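Long-range contact in D-alanine--D-alanine ligase (Coxiella burnetii, PDB 3TQT), which joins two D-alanine molecules into D-alanyl-D-alanine at the expense of ATP, a step in building the peptidoglycan of the cell wall: residues E182-G191 against T196-V209. Residues are numbered along the deposited sequence; the frame is centred on the assembly and turned at random.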
loop_
_atom_site.group_PDB
_atom_site.type_symbol
_atom_site.label_atom_id
_atom_site.label_comp_id
_atom_site.label_asym_id
_atom_site.label_seq_id
_atom_site.Cartn_x
_atom_site.Cartn_y
_atom_site.Cartn_z
ATOM N N GLU A 182 -1.360 20.573 -26.206
ATOM C CA GLU A 182 -1.740 20.881 -24.830
ATOM C C GLU A 182 -1.382 19.742 -23.872
ATOM O O GLU A 182 -1.523 18.571 -24.208
ATOM C CB GLU A 182 -3.240 21.203 -24.746
ATOM C CG GLU A 182 -3.733 21.541 -23.335
ATOM C CD GLU A 182 -5.036 22.333 -23.333
ATOM O OE1 GLU A 182 -6.115 21.713 -23.331
ATOM O OE2 GLU A 182 -4.984 23.580 -23.328
ATOM N N LEU A 183 -0.945 20.106 -22.675
ATOM C CA LEU A 183 -0.578 19.150 -21.637
ATOM C C LEU A 183 -1.451 19.308 -20.398
ATOM O O LEU A 183 -2.044 20.362 -20.164
ATOM C CB LEU A 183 0.870 19.372 -21.207
ATOM C CG LEU A 183 2.029 18.774 -22.001
ATOM C CD1 LEU A 183 1.666 18.442 -23.415
ATOM C CD2 LEU A 183 3.238 19.697 -21.937
ATOM N N PHE A 184 -1.511 18.246 -19.610
ATOM C CA PHE A 184 -2.084 18.296 -18.280
ATOM C C PHE A 184 -0.980 18.171 -17.247
ATOM O O PHE A 184 -0.114 17.301 -17.351
ATOM C CB PHE A 184 -3.084 17.152 -18.084
ATOM C CG PHE A 184 -4.365 17.359 -18.807
ATOM C CD1 PHE A 184 -5.101 18.515 -18.605
ATOM C CD2 PHE A 184 -4.833 16.417 -19.705
ATOM C CE1 PHE A 184 -6.284 18.727 -19.283
ATOM C CE2 PHE A 184 -6.028 16.623 -20.386
ATOM C CZ PHE A 184 -6.747 17.782 -20.174
ATOM N N VAL A 185 -1.016 19.036 -16.245
ATOM C CA VAL A 185 -0.146 18.865 -15.091
ATOM C C VAL A 185 -1.035 18.435 -13.936
ATOM O O VAL A 185 -1.904 19.189 -13.513
ATOM C CB VAL A 185 0.621 20.160 -14.762
ATOM C CG1 VAL A 185 1.486 19.979 -13.505
ATOM C CG2 VAL A 185 1.479 20.576 -15.964
ATOM N N LYS A 186 -0.813 17.212 -13.454
ATOM C CA LYS A 186 -1.719 16.520 -12.540
ATOM C C LYS A 186 -0.986 16.061 -11.280
ATOM O O LYS A 186 0.110 15.521 -11.372
ATOM C CB LYS A 186 -2.218 15.222 -13.194
ATOM C CG LYS A 186 -3.246 15.336 -14.295
ATOM C CD LYS A 186 -3.693 13.915 -14.675
ATOM C CE LYS A 186 -4.944 13.896 -15.541
ATOM N NZ LYS A 186 -4.732 14.549 -16.868
ATOM N N ALA A 187 -1.602 16.218 -10.113
ATOM C CA ALA A 187 -1.096 15.516 -8.940
ATOM C C ALA A 187 -1.156 14.014 -9.228
ATOM O O ALA A 187 -2.111 13.530 -9.855
ATOM C CB ALA A 187 -1.935 15.854 -7.717
ATOM N N VAL A 188 -0.155 13.268 -8.792
ATOM C CA VAL A 188 -0.189 11.813 -9.008
ATOM C C VAL A 188 -1.307 11.140 -8.220
ATOM O O VAL A 188 -1.873 10.142 -8.657
ATOM C CB VAL A 188 1.150 11.112 -8.655
ATOM C CG1 VAL A 188 2.272 11.577 -9.577
ATOM C CG2 VAL A 188 1.491 11.328 -7.184
ATOM N N SER A 189 -1.650 11.693 -7.065
ATOM C CA SER A 189 -2.513 10.952 -6.157
ATOM C C SER A 189 -3.717 11.739 -5.669
ATOM O O SER A 189 -4.344 11.356 -4.690
ATOM C CB SER A 189 -1.701 10.478 -4.949
ATOM O OG SER A 189 -1.346 11.583 -4.135
ATOM N N LEU A 190 -4.039 12.840 -6.341
ATOM C CA LEU A 190 -5.197 13.639 -5.947
ATOM C C LEU A 190 -6.160 13.792 -7.118
ATOM O O LEU A 190 -5.737 14.071 -8.244
ATOM C CB LEU A 190 -4.762 15.019 -5.450
ATOM C CG LEU A 190 -3.726 15.022 -4.328
ATOM C CD1 LEU A 190 -3.310 16.456 -4.000
ATOM C CD2 LEU A 190 -4.278 14.308 -3.100
ATOM N N GLY A 191 -7.452 13.626 -6.846
ATOM C CA GLY A 191 -8.463 13.624 -7.894
ATOM C C GLY A 191 -9.135 14.958 -8.176
ATOM O O GLY A 191 -9.482 15.251 -9.323
ATOM N N THR A 196 -5.466 19.210 -11.230
ATOM C CA THR A 196 -5.264 18.823 -12.627
ATOM C C THR A 196 -5.342 20.067 -13.508
ATOM O O THR A 196 -6.412 20.628 -13.712
ATOM C CB THR A 196 -6.323 17.806 -13.100
ATOM O OG1 THR A 196 -6.210 16.608 -12.330
ATOM C CG2 THR A 196 -6.120 17.465 -14.557
ATOM N N LEU A 197 -4.196 20.499 -14.020
ATOM C CA LEU A 197 -4.089 21.793 -14.663
ATOM C C LEU A 197 -3.741 21.664 -16.138
ATOM O O LEU A 197 -2.708 21.100 -16.483
ATOM C CB LEU A 197 -3.030 22.627 -13.937
ATOM C CG LEU A 197 -3.241 22.777 -12.431
ATOM C CD1 LEU A 197 -2.177 23.677 -11.836
ATOM C CD2 LEU A 197 -4.633 23.334 -12.156
ATOM N N PRO A 198 -4.613 22.184 -17.021
ATOM C CA PRO A 198 -4.308 22.194 -18.455
ATOM C C PRO A 198 -3.334 23.319 -18.764
ATOM O O PRO A 198 -3.494 24.417 -18.235
ATOM C CB PRO A 198 -5.670 22.484 -19.095
ATOM C CG PRO A 198 -6.362 23.328 -18.079
ATOM C CD PRO A 198 -5.940 22.765 -16.740
ATOM N N VAL A 199 -2.336 23.047 -19.601
ATOM C CA VAL A 199 -1.336 24.046 -19.934
ATOM C C VAL A 199 -1.078 24.078 -21.435
ATOM O O VAL A 199 -0.982 23.039 -22.088
ATOM C CB VAL A 199 0.000 23.811 -19.190
ATOM C CG1 VAL A 199 -0.216 23.810 -17.667
ATOM C CG2 VAL A 199 0.637 22.502 -19.642
ATOM N N LYS A 200 -0.949 25.286 -21.966
ATOM C CA LYS A 200 -0.759 25.499 -23.398
ATOM C C LYS A 200 0.560 26.216 -23.701
ATOM O O LYS A 200 0.966 26.316 -24.864
ATOM C CB LYS A 200 -1.935 26.295 -23.965
ATOM C CG LYS A 200 -2.432 25.806 -25.322
ATOM C CD LYS A 200 -3.448 26.777 -25.915
ATOM C CE LYS A 200 -2.781 27.844 -26.786
ATOM N NZ LYS A 200 -1.502 28.394 -26.230
ATOM N N THR A 201 1.226 26.720 -22.664
ATOM C CA THR A 201 2.499 27.417 -22.856
ATOM C C THR A 201 3.553 26.973 -21.850
ATOM O O THR A 201 3.226 26.373 -20.836
ATOM C CB THR A 201 2.349 28.953 -22.716
ATOM O OG1 THR A 201 2.022 29.277 -21.357
ATOM C CG2 THR A 201 1.280 29.482 -23.640
ATOM N N GLU A 202 4.816 27.288 -22.132
ATOM C CA GLU A 202 5.912 26.987 -21.211
ATOM C C GLU A 202 5.643 27.618 -19.860
ATOM O O GLU A 202 5.820 26.990 -18.818
ATOM C CB GLU A 202 7.234 27.544 -21.742
ATOM C CG GLU A 202 8.312 27.680 -20.657
ATOM C CD GLU A 202 8.934 26.351 -20.300
ATOM O OE1 GLU A 202 9.259 25.600 -21.242
ATOM O OE2 GLU A 202 9.093 26.047 -19.090
ATOM N N THR A 203 5.237 28.882 -19.891
ATOM C CA THR A 203 4.948 29.635 -18.679
ATOM C C THR A 203 3.820 28.995 -17.886
ATOM O O THR A 203 3.916 28.847 -16.673
ATOM C CB THR A 203 4.589 31.102 -19.005
ATOM O OG1 THR A 203 5.729 31.750 -19.583
ATOM C CG2 THR A 203 4.165 31.851 -17.743
ATOM N N GLU A 204 2.748 28.615 -18.569
ATOM C CA GLU A 204 1.644 27.941 -17.900
ATOM C C GLU A 204 2.143 26.652 -17.288
ATOM O O GLU A 204 1.744 26.285 -16.176
ATOM C CB GLU A 204 0.490 27.666 -18.865
ATOM C CG GLU A 204 -0.347 28.909 -19.150
ATOM C CD GLU A 204 -1.423 28.680 -20.200
ATOM O OE1 GLU A 204 -1.880 27.528 -20.366
ATOM O OE2 GLU A 204 -1.811 29.661 -20.859
ATOM N N PHE A 205 3.029 25.974 -18.014
ATOM C CA PHE A 205 3.552 24.691 -17.560
ATOM C C PHE A 205 4.232 24.852 -16.212
ATOM O O PHE A 205 3.886 24.168 -15.241
ATOM C CB PHE A 205 4.540 24.112 -18.572
ATOM C CG PHE A 205 5.260 22.890 -18.079
ATOM C CD1 PHE A 205 4.607 21.670 -17.989
ATOM C CD2 PHE A 205 6.591 22.960 -17.710
ATOM C CE1 PHE A 205 5.270 20.554 -17.538
ATOM C CE2 PHE A 205 7.261 21.845 -17.255
ATOM C CZ PHE A 205 6.595 20.639 -17.172
ATOM N N THR A 206 5.191 25.769 -16.139
ATOM C CA THR A 206 5.973 25.892 -14.915
ATOM C C THR A 206 5.108 26.451 -13.788
ATOM O O THR A 206 5.272 26.071 -12.632
ATOM C CB THR A 206 7.256 26.742 -15.100
ATOM O OG1 THR A 206 6.916 28.128 -15.092
ATOM C CG2 THR A 206 7.961 26.386 -16.406
ATOM N N LYS A 207 4.181 27.350 -14.114
ATOM C CA LYS A 207 3.260 27.819 -13.087
ATOM C C LYS A 207 2.396 26.677 -12.542
ATOM O O LYS A 207 2.132 26.608 -11.345
ATOM C CB LYS A 207 2.384 28.953 -13.600
ATOM C CG LYS A 207 3.076 30.304 -13.614
ATOM C CD LYS A 207 2.137 31.396 -14.090
ATOM C CE LYS A 207 2.815 32.759 -14.038
ATOM N NZ LYS A 207 4.112 32.755 -14.771
ATOM N N ALA A 208 1.949 25.787 -13.424
ATOM C CA ALA A 208 1.122 24.658 -13.011
ATOM C C ALA A 208 1.930 23.675 -12.175
ATOM O O ALA A 208 1.429 23.112 -11.208
ATOM C CB ALA A 208 0.548 23.959 -14.217
ATOM N N VAL A 209 3.184 23.465 -12.556
ATOM C CA VAL A 209 4.038 22.557 -11.814
ATOM C C VAL A 209 4.201 23.064 -10.394
ATOM O O VAL A 209 4.082 22.304 -9.433
ATOM C CB VAL A 209 5.409 22.398 -12.486
ATOM C CG1 VAL A 209 6.417 21.797 -11.509
ATOM C CG2 VAL A 209 5.282 21.527 -13.724
#
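L183 and V185 pair with V199 and L197 through four backbone hydrogen bonds, making a hairpin whose two faces serve different ends. L183 N gives to V199 O at 3.0 Å and V199 N returns to L183 O; beside them V185 N reaches L197 O at 2.7 Å, nearly straight at 175°, and L197 N answers to V185 O. Between these pairs F184 faces P198, and past V185-L197, K186 faces T196, both as non-hydrogen-bonded pairs, where CA-H...O contacts such as F184 CA to L197 O fill in.

Apolar packing occupies the face carrying L183, V185, L197 and V199, over which helix 202-212 folds back. V185 is the knot: its CB meets A208 CB at 3.8 Å, CG1 turns to V209 CG2, and CG2, anti to the carbonyl carbon, touches both V199 CG1 and F205 CD1. V209 CG2 also lies over one face of the F205 ring, toward its rim. V199 CG2 is pressed to 3.5 Å from L183 CB.

The other face is mixed. F184 leans obliquely on proline, CE1 3.8 Å from P198 CB, while K186 and T196 run side by side, CG against CG2 at 3.6 Å. Still alongside T196, the lysine bends at its last torsion (chi4 64°), and its NZ forms a salt bridge with E222; E182 is likewise engaged by R224.

At the helix start T201 is the N-cap, its OG1 accepting from E204 N at 3.0 Å, while E204 OE1 accepts from the N of K200, the residue before the cap, from above the carboxylate plane.

The chemistry thus divides this ATP-grasp hairpin, which lies with its helix in the predicted ATP-binding region: one greasy face seals it to the helix, while K186 comes off the other, its side chain about 7 Å from that of E316, a predicted magnesium ligand.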